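Local coordinates for protein putative sugar kinase PH1459 (Pyrococcus horikoshii, PDB 3EWM) that probably phosphorylates a sugar, perhaps fructose, with ATP as the phosphate donor, as a member of the pfkB family of carbohydrate kinases, at residues 155-161 with 185-191; 252-256 with 268-272; 117-123 with 147-151. All coordinates share one frame; numbering follows the deposited sequence.

Contact 1: residues 155-161 with 185-191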
loop_
_atom_site.group_PDB
_atom_site.type_symbol
_atom_site.label_atom_id
_atom_site.label_comp_id
_atom_site.label_asym_id
_atom_site.label_seq_id
_atom_site.Cartn_x
_atom_site.Cartn_y
_atom_site.Cartn_z
ATOM N N SER A 155 -29.144 12.248 15.240
ATOM C CA SER A 155 -27.957 13.101 15.112
ATOM C C SER A 155 -28.048 13.738 13.747
ATOM O O SER A 155 -28.593 13.131 12.830
ATOM C CB SER A 155 -26.660 12.290 15.130
ATOM O OG SER A 155 -26.622 11.323 16.159
ATOM N N LEU A 156 -27.499 14.938 13.607
ATOM C CA LEU A 156 -27.292 15.540 12.301
ATOM C C LEU A 156 -26.262 14.733 11.500
ATOM O O LEU A 156 -25.257 14.262 12.040
ATOM C CB LEU A 156 -26.826 16.990 12.444
ATOM C CG LEU A 156 -27.823 17.922 13.113
ATOM C CD1 LEU A 156 -27.248 19.312 13.282
ATOM C CD2 LEU A 156 -29.129 17.957 12.303
ATOM N N ILE A 157 -26.538 14.578 10.215
ATOM C CA ILE A 157 -25.693 13.818 9.328
ATOM C C ILE A 157 -25.027 14.772 8.356
ATOM O O ILE A 157 -25.684 15.601 7.737
ATOM C CB ILE A 157 -26.522 12.748 8.563
ATOM C CG1 ILE A 157 -27.107 11.734 9.547
ATOM C CG2 ILE A 157 -25.680 12.069 7.492
ATOM C CD1 ILE A 157 -28.311 11.025 9.002
ATOM N N ALA A 158 -23.716 14.653 8.232
ATOM C CA ALA A 158 -22.961 15.485 7.301
ATOM C C ALA A 158 -22.207 14.598 6.325
ATOM O O ALA A 158 -21.611 13.584 6.717
ATOM C CB ALA A 158 -22.002 16.408 8.067
ATOM N N PHE A 159 -22.242 14.980 5.048
ATOM C CA PHE A 159 -21.683 14.166 3.990
ATOM C C PHE A 159 -20.842 15.043 3.071
ATOM O O PHE A 159 -21.337 16.015 2.525
ATOM C CB PHE A 159 -22.812 13.466 3.220
ATOM C CG PHE A 159 -22.327 12.544 2.116
ATOM C CD1 PHE A 159 -21.651 11.369 2.417
ATOM C CD2 PHE A 159 -22.543 12.862 0.784
ATOM C CE1 PHE A 159 -21.226 10.504 1.412
ATOM C CE2 PHE A 159 -22.115 12.015 -0.238
ATOM C CZ PHE A 159 -21.453 10.817 0.080
ATOM N N ASP A 160 -19.558 14.729 3.003
ATOM C CA ASP A 160 -18.643 15.312 2.048
ATOM C C ASP A 160 -18.707 14.401 0.829
ATOM O O ASP A 160 -18.375 13.222 0.899
ATOM C CB ASP A 160 -17.250 15.342 2.677
ATOM C CG ASP A 160 -16.191 15.920 1.768
ATOM O OD1 ASP A 160 -16.508 16.424 0.664
ATOM O OD2 ASP A 160 -15.015 15.838 2.175
ATOM N N VAL A 161 -19.185 14.938 -0.282
ATOM C CA VAL A 161 -19.345 14.160 -1.496
ATOM C C VAL A 161 -17.970 13.598 -1.912
ATOM O O VAL A 161 -17.864 12.446 -2.337
ATOM C CB VAL A 161 -20.001 15.022 -2.618
ATOM C CG1 VAL A 161 -20.018 14.286 -3.928
ATOM C CG2 VAL A 161 -21.431 15.436 -2.193
ATOM N N LEU A 185 -29.856 11.347 2.847
ATOM C CA LEU A 185 -29.781 11.102 4.282
ATOM C C LEU A 185 -29.114 12.246 5.019
ATOM O O LEU A 185 -29.278 12.385 6.228
ATOM C CB LEU A 185 -29.030 9.804 4.577
ATOM C CG LEU A 185 -29.729 8.474 4.243
ATOM C CD1 LEU A 185 -28.688 7.423 4.029
ATOM C CD2 LEU A 185 -30.714 8.071 5.344
ATOM N N ALA A 186 -28.377 13.082 4.293
ATOM C CA ALA A 186 -27.575 14.111 4.942
ATOM C C ALA A 186 -28.350 15.396 5.213
ATOM O O ALA A 186 -29.091 15.888 4.366
ATOM C CB ALA A 186 -26.308 14.401 4.135
ATOM N N ASP A 187 -28.158 15.920 6.414
ATOM C CA ASP A 187 -28.606 17.258 6.770
ATOM C C ASP A 187 -27.688 18.294 6.146
ATOM O O ASP A 187 -28.140 19.337 5.694
ATOM C CB ASP A 187 -28.550 17.416 8.277
ATOM C CG ASP A 187 -29.496 16.476 8.980
ATOM O OD1 ASP A 187 -30.705 16.783 8.998
ATOM O OD2 ASP A 187 -29.024 15.452 9.509
ATOM N N ILE A 188 -26.394 17.980 6.144
ATOM C CA ILE A 188 -25.358 18.903 5.729
ATOM C C ILE A 188 -24.618 18.211 4.619
ATOM O O ILE A 188 -24.140 17.081 4.778
ATOM C CB ILE A 188 -24.387 19.202 6.897
ATOM C CG1 ILE A 188 -25.138 19.860 8.057
ATOM C CG2 ILE A 188 -23.216 20.066 6.437
ATOM C CD1 ILE A 188 -24.711 19.321 9.413
ATOM N N VAL A 189 -24.534 18.872 3.477
ATOM C CA VAL A 189 -23.795 18.324 2.356
ATOM C C VAL A 189 -22.741 19.333 1.936
ATOM O O VAL A 189 -23.022 20.538 1.809
ATOM C CB VAL A 189 -24.738 17.959 1.164
ATOM C CG1 VAL A 189 -23.937 17.628 -0.109
ATOM C CG2 VAL A 189 -25.634 16.796 1.548
ATOM N N LYS A 190 -21.524 18.825 1.771
ATOM C CA LYS A 190 -20.423 19.575 1.220
ATOM C C LYS A 190 -20.040 18.981 -0.134
ATOM O O LYS A 190 -19.831 17.771 -0.261
ATOM C CB LYS A 190 -19.228 19.532 2.186
ATOM C CG LYS A 190 -17.987 20.191 1.639
ATOM C CD LYS A 190 -16.822 20.050 2.619
ATOM C CE LYS A 190 -15.517 20.435 1.977
ATOM N NZ LYS A 190 -14.997 19.401 1.054
ATOM N N ALA A 191 -19.939 19.844 -1.144
ATOM C CA ALA A 191 -19.563 19.420 -2.466
ATOM C C ALA A 191 -18.860 20.555 -3.169
ATOM O O ALA A 191 -19.155 21.716 -2.904
ATOM C CB ALA A 191 -20.801 18.990 -3.274
HETATM O O HOH W 1 -30.710 13.253 11.173
#
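Strands 156-160 and 188-191 run side by side, and a ladder of backbone hydrogen bonds between these parallel strands stitches them together: Ile188 N to Ile157 O, Phe159 N to Ile188 O, Lys190 N to Phe159 O and Val161 N to Lys190 O. The last is nearly straight, 177° at the hydrogen. At the start of the ladder a side chain does the pairing. Asp187 OD2 takes the amide of Ile157, N to OD2 2.7 Å, on its anti lone pair, and a water that also donates to Ser155 O reaches the same oxygen. With chi1 at -64°, the carboxylate of Asp187 swings beside its own backbone N, crosses Leu156 at about a right angle, and brings its CG 3.7 Å from Leu156 CD2. At the other end Asp160 and Lys190 lie side by side and point the same way, joined by a long, weak salt bridge of 3.4 Å from Lys190 NZ to Asp160 OD1. Ala158 shares that face, its CB 3.9 Å from Ile188 CB, while Phe159 CB lies against Ala186 CB on the other. Further out, Leu253 and Leu254 of helix 245-259 cover the Ala158 and Ile188 face, and helix 172-185 closes over Phe159. With helix 172-185 between them, strands 156-160 and 188-192 make a parallel beta-alpha-beta unit of the ribokinase-like fold, and Lys190, within the second strand, binds ATP.

Contact 2: residues 252-256 with 268-272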
loop_
_atom_site.group_PDB
_atom_site.type_symbol
_atom_site.label_atom_id
_atom_site.label_comp_id
_atom_site.label_asym_id
_atom_site.label_seq_id
_atom_site.Cartn_x
_atom_site.Cartn_y
_atom_site.Cartn_z
ATOM N N ALA A 252 -14.720 23.109 10.531
ATOM C CA ALA A 252 -15.279 24.405 10.922
ATOM C C ALA A 252 -16.785 24.463 10.746
ATOM O O ALA A 252 -17.487 25.048 11.565
ATOM C CB ALA A 252 -14.637 25.519 10.117
ATOM N N LEU A 253 -17.283 23.896 9.650
ATOM C CA LEU A 253 -18.701 23.966 9.369
ATOM C C LEU A 253 -19.480 23.202 10.428
ATOM O O LEU A 253 -20.494 23.683 10.944
ATOM C CB LEU A 253 -19.010 23.403 7.985
ATOM C CG LEU A 253 -20.393 23.795 7.477
ATOM C CD1 LEU A 253 -20.390 25.273 7.078
ATOM C CD2 LEU A 253 -20.785 22.925 6.294
ATOM N N LEU A 254 -18.983 22.007 10.727
ATOM C CA LEU A 254 -19.604 21.111 11.683
ATOM C C LEU A 254 -19.529 21.664 13.093
ATOM O O LEU A 254 -20.524 21.668 13.807
ATOM C CB LEU A 254 -18.955 19.731 11.600
ATOM C CG LEU A 254 -19.133 19.050 10.231
ATOM C CD1 LEU A 254 -18.769 17.582 10.318
ATOM C CD2 LEU A 254 -20.583 19.220 9.723
ATOM N N VAL A 255 -18.355 22.137 13.485
ATOM C CA VAL A 255 -18.213 22.797 14.790
ATOM C C VAL A 255 -19.112 24.043 14.881
ATOM O O VAL A 255 -19.797 24.224 15.881
ATOM C CB VAL A 255 -16.736 23.093 15.130
ATOM C CG1 VAL A 255 -16.635 23.977 16.349
ATOM C CG2 VAL A 255 -15.983 21.766 15.393
ATOM N N GLY A 256 -19.129 24.865 13.829
ATOM C CA GLY A 256 -20.030 26.023 13.738
ATOM C C GLY A 256 -21.493 25.682 13.938
ATOM O O GLY A 256 -22.193 26.291 14.764
ATOM N N LEU A 268 -21.563 31.374 10.392
ATOM C CA LEU A 268 -20.991 30.108 9.998
ATOM C C LEU A 268 -20.005 30.313 8.841
ATOM O O LEU A 268 -18.879 29.840 8.898
ATOM C CB LEU A 268 -22.123 29.176 9.609
ATOM C CG LEU A 268 -21.803 27.753 9.202
ATOM C CD1 LEU A 268 -21.037 27.040 10.302
ATOM C CD2 LEU A 268 -23.165 27.084 8.923
ATOM N N GLY A 269 -20.428 31.055 7.819
ATOM C CA GLY A 269 -19.563 31.387 6.680
ATOM C C GLY A 269 -18.266 32.090 7.052
ATOM O O GLY A 269 -17.181 31.687 6.607
ATOM N N LYS A 270 -18.371 33.132 7.868
ATOM C CA LYS A 270 -17.189 33.864 8.338
ATOM C C LYS A 270 -16.256 32.976 9.176
ATOM O O LYS A 270 -15.043 33.072 9.058
ATOM C CB LYS A 270 -17.579 35.136 9.101
ATOM C CG LYS A 270 -18.443 36.145 8.304
ATOM C CD LYS A 270 -17.767 36.640 7.021
ATOM C CE LYS A 270 -18.343 36.003 5.751
ATOM N NZ LYS A 270 -17.833 36.706 4.528
ATOM N N PHE A 271 -16.830 32.092 9.988
ATOM C CA PHE A 271 -16.018 31.173 10.800
ATOM C C PHE A 271 -15.314 30.148 9.919
ATOM O O PHE A 271 -14.096 29.981 10.003
ATOM C CB PHE A 271 -16.839 30.483 11.895
ATOM C CG PHE A 271 -16.044 29.481 12.712
ATOM C CD1 PHE A 271 -14.977 29.900 13.510
ATOM C CD2 PHE A 271 -16.366 28.127 12.677
ATOM C CE1 PHE A 271 -14.233 28.996 14.253
ATOM C CE2 PHE A 271 -15.639 27.200 13.420
ATOM C CZ PHE A 271 -14.570 27.631 14.217
ATOM N N ALA A 272 -16.079 29.478 9.054
ATOM C CA ALA A 272 -15.505 28.466 8.179
ATOM C C ALA A 272 -14.477 29.073 7.233
ATOM O O ALA A 272 -13.418 28.473 6.983
ATOM C CB ALA A 272 -16.609 27.716 7.414
#
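Leu253 and Leu268 each carry CG anti to the backbone N (chi1 -164° and -178°), which turns the end of either side chain into the space between the two helices although neither CB starts out toward the partner. They cross at about a right angle, with Leu253 CD1 3.6 Å from Leu268 CG. Leu268 CD1 goes deeper against the other helix, 3.5 Å from Leu253 O and 3.7 Å from Gly256 CA. Gly256 has no side chain, and a CB there would run into that methyl. Phe271, which likewise has CG anti to its backbone N (chi1 177°), lays the edge of its ring against Ala252: CE2 is 3.4 Å from Ala252 O, which sits in the ring plane while still accepting the helical bond from Gly256 N. Small residues let the backbones close up at the far end, where Ala252 CB meets Ala272 CA at 3.6 Å. Cutting Leu268 back to an alanine is likely to open a gap over Gly256 and leave the Leu253 methyl without its crossing partner. Beyond the pair, Leu211 of strand 211-215 touches both leucines, and helix 298-304 packs on Phe271. Helices 245-259 and 265-279 are thus held together here by apolar packing and an aromatic edge resting on a carbonyl; shape, rather than polar pairing, sets how they fit.

Contact 3: residues 117-123 with 147-151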
loop_
_atom_site.group_PDB
_atom_site.type_symbol
_atom_site.label_atom_id
_atom_site.label_comp_id
_atom_site.label_asym_id
_atom_site.label_seq_id
_atom_site.Cartn_x
_atom_site.Cartn_y
_atom_site.Cartn_z
ATOM N N ILE A 117 -18.896 -1.476 14.596
ATOM C CA ILE A 117 -19.414 -0.157 14.917
ATOM C C ILE A 117 -19.629 -0.037 16.399
ATOM O O ILE A 117 -20.328 -0.858 17.025
ATOM C CB ILE A 117 -20.733 0.154 14.150
ATOM C CG1 ILE A 117 -20.521 -0.012 12.629
ATOM C CG2 ILE A 117 -21.305 1.550 14.552
ATOM C CD1 ILE A 117 -19.392 0.878 12.052
ATOM N N ASN A 118 -19.009 0.992 16.962
ATOM C CA ASN A 118 -19.274 1.365 18.319
ATOM C C ASN A 118 -20.560 2.182 18.316
ATOM O O ASN A 118 -20.579 3.375 18.009
ATOM C CB ASN A 118 -18.100 2.154 18.906
ATOM C CG ASN A 118 -18.229 2.349 20.402
ATOM O OD1 ASN A 118 -19.268 2.767 20.887
ATOM N ND2 ASN A 118 -17.169 2.050 21.133
ATOM N N TRP A 119 -21.643 1.522 18.670
ATOM C CA TRP A 119 -22.957 2.140 18.609
ATOM C C TRP A 119 -23.145 3.164 19.694
ATOM O O TRP A 119 -23.938 4.080 19.552
ATOM C CB TRP A 119 -24.021 1.066 18.698
ATOM C CG TRP A 119 -23.949 0.174 17.531
ATOM C CD1 TRP A 119 -23.491 -1.108 17.505
ATOM C CD2 TRP A 119 -24.324 0.499 16.199
ATOM N NE1 TRP A 119 -23.568 -1.610 16.236
ATOM C CE2 TRP A 119 -24.075 -0.641 15.409
ATOM C CE3 TRP A 119 -24.848 1.644 15.589
ATOM C CZ2 TRP A 119 -24.336 -0.670 14.034
ATOM C CZ3 TRP A 119 -25.105 1.615 14.231
ATOM C CH2 TRP A 119 -24.858 0.461 13.469
ATOM N N ASP A 120 -22.399 3.024 20.776
ATOM C CA ASP A 120 -22.440 4.010 21.835
ATOM C C ASP A 120 -21.919 5.342 21.328
ATOM O O ASP A 120 -22.533 6.378 21.550
ATOM C CB ASP A 120 -21.615 3.553 23.022
ATOM C CG ASP A 120 -22.394 2.666 23.965
ATOM O OD1 ASP A 120 -23.615 2.415 23.746
ATOM O OD2 ASP A 120 -21.770 2.239 24.948
ATOM N N ILE A 121 -20.785 5.300 20.645
ATOM C CA ILE A 121 -20.227 6.506 20.037
ATOM C C ILE A 121 -21.202 7.136 19.035
ATOM O O ILE A 121 -21.470 8.347 19.105
ATOM C CB ILE A 121 -18.830 6.227 19.400
ATOM C CG1 ILE A 121 -17.805 5.989 20.507
ATOM C CG2 ILE A 121 -18.395 7.401 18.495
ATOM C CD1 ILE A 121 -16.491 5.362 20.046
ATOM N N VAL A 122 -21.750 6.333 18.126
ATOM C CA VAL A 122 -22.685 6.882 17.138
ATOM C C VAL A 122 -23.954 7.458 17.811
ATOM O O VAL A 122 -24.473 8.482 17.377
ATOM C CB VAL A 122 -23.031 5.906 15.959
ATOM C CG1 VAL A 122 -21.923 4.869 15.726
ATOM C CG2 VAL A 122 -24.382 5.237 16.134
ATOM N N GLU A 123 -24.432 6.821 18.877
ATOM C CA GLU A 123 -25.619 7.333 19.569
ATOM C C GLU A 123 -25.345 8.595 20.385
ATOM O O GLU A 123 -26.244 9.416 20.587
ATOM C CB GLU A 123 -26.287 6.253 20.416
ATOM C CG GLU A 123 -27.074 5.252 19.558
ATOM C CD GLU A 123 -27.930 4.290 20.360
ATOM O OE1 GLU A 123 -27.827 4.255 21.606
ATOM O OE2 GLU A 123 -28.717 3.551 19.723
ATOM N N VAL A 147 -25.308 2.517 9.376
ATOM C CA VAL A 147 -25.049 3.407 10.512
ATOM C C VAL A 147 -25.809 4.726 10.354
ATOM O O VAL A 147 -26.541 5.167 11.255
ATOM C CB VAL A 147 -23.533 3.641 10.710
ATOM C CG1 VAL A 147 -23.277 4.679 11.787
ATOM C CG2 VAL A 147 -22.824 2.330 11.059
ATOM N N ILE A 148 -25.652 5.329 9.182
ATOM C CA ILE A 148 -26.300 6.589 8.851
ATOM C C ILE A 148 -27.828 6.475 8.910
ATOM O O ILE A 148 -28.475 7.298 9.530
ATOM C CB ILE A 148 -25.832 7.090 7.458
ATOM C CG1 ILE A 148 -24.294 7.193 7.409
ATOM C CG2 ILE A 148 -26.508 8.417 7.086
ATOM C CD1 ILE A 148 -23.636 7.998 8.565
ATOM N N LYS A 149 -28.389 5.443 8.285
ATOM C CA LYS A 149 -29.832 5.207 8.375
ATOM C C LYS A 149 -30.300 5.031 9.819
ATOM O O LYS A 149 -31.345 5.552 10.199
ATOM C CB LYS A 149 -30.240 4.017 7.505
ATOM C CG LYS A 149 -29.994 4.280 6.023
ATOM C CD LYS A 149 -30.405 3.134 5.130
ATOM C CE LYS A 149 -30.153 3.505 3.644
ATOM N NZ LYS A 149 -30.098 2.365 2.713
ATOM N N LYS A 150 -29.519 4.320 10.626
ATOM C CA LYS A 150 -29.867 4.083 12.033
ATOM C C LYS A 150 -29.970 5.387 12.825
ATOM O O LYS A 150 -30.883 5.550 13.647
ATOM C CB LYS A 150 -28.819 3.187 12.704
ATOM C CG LYS A 150 -29.240 2.692 14.073
ATOM C CD LYS A 150 -28.107 2.795 15.058
ATOM C CE LYS A 150 -28.183 4.022 15.934
ATOM N NZ LYS A 150 -29.151 3.806 17.054
ATOM N N ILE A 151 -29.032 6.304 12.589
ATOM C CA ILE A 151 -28.980 7.562 13.350
ATOM C C ILE A 151 -29.757 8.729 12.753
ATOM O O ILE A 151 -29.905 9.760 13.409
ATOM C CB ILE A 151 -27.549 8.079 13.567
ATOM C CG1 ILE A 151 -26.874 8.345 12.227
ATOM C CG2 ILE A 151 -26.752 7.157 14.464
ATOM C CD1 ILE A 151 -25.890 9.471 12.292
#
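Lys150 NZ donates to Glu123 OE2 at 2.7 Å, a salt bridge that uses the anti lone pair of the carboxylate oxygen and links the two helices at their solvent-exposed edge. The side chains cross at about a right angle. Glu123 stays extended beyond CG, whereas Lys150 bends at chi2, chi3 and chi4; that curl carries its aliphatic part past Trp119 before the ammonium group reaches the acid. Its CD lies 3.3 Å from Trp119 CZ3, approaching the indole obliquely, and its CE rests 4.0 Å from Val122 CG2.

Below this bridge the contact is apolar. Val147 and Ile117 meet tip to tip, with Val147 CG2 3.6 Å from Ile117 CG1, and the same methyl touches Trp119 CH2 at 3.7 Å. The indole in turn has one face covered by Ile117 CG2, which stands over its centre, so Ile117 both supports the ring and receives the valine.

In the three-layer alpha/beta/alpha sandwich of the ribokinase-like fold, helices 119-124 and 140-151 pack on the same side of the large sheet: Ile117, Ile121 and Val122 rest on strand 49-57, while Ile148 and Ile151 rest on strand 127-131. The short segments cross at -50°, and their backbones come nearest at Glu123 and Ile151.

Deeper in, Val122 CG2 presses on Ile151 CG2 at 3.5 Å, closer than usual for two methyl carbons. Val122 has a chi1 of -25°, away from a staggered position, which may reflect the squeeze at this point. At the start of the first helix Asn118 is the N-cap: its OD1 accepts from Ile121 N, which lies above the carbonyl plane, and this bond caps the first turn of helix 119-124.

Along the chain the order is contact 3, contact 1, contact 2, each closing before the next opens, and all belong to the one pfkB-type kinase fold. Contact 1 sits in the middle of the large mixed sheet, its centre about 15 Å from that of contact 3 and about 14 Å from that of contact 2. Ile148 and Ile151 of helix 140-151 pack on Ile157, and helix 245-259 packs on the face that carries Ala158 and Ile188. Contacts 2 and 3, about 24 Å apart between centres, do not touch. The sheet therefore links the two helix pairs, with the ATP-binding Lys190 on the face that helix 245-259 covers.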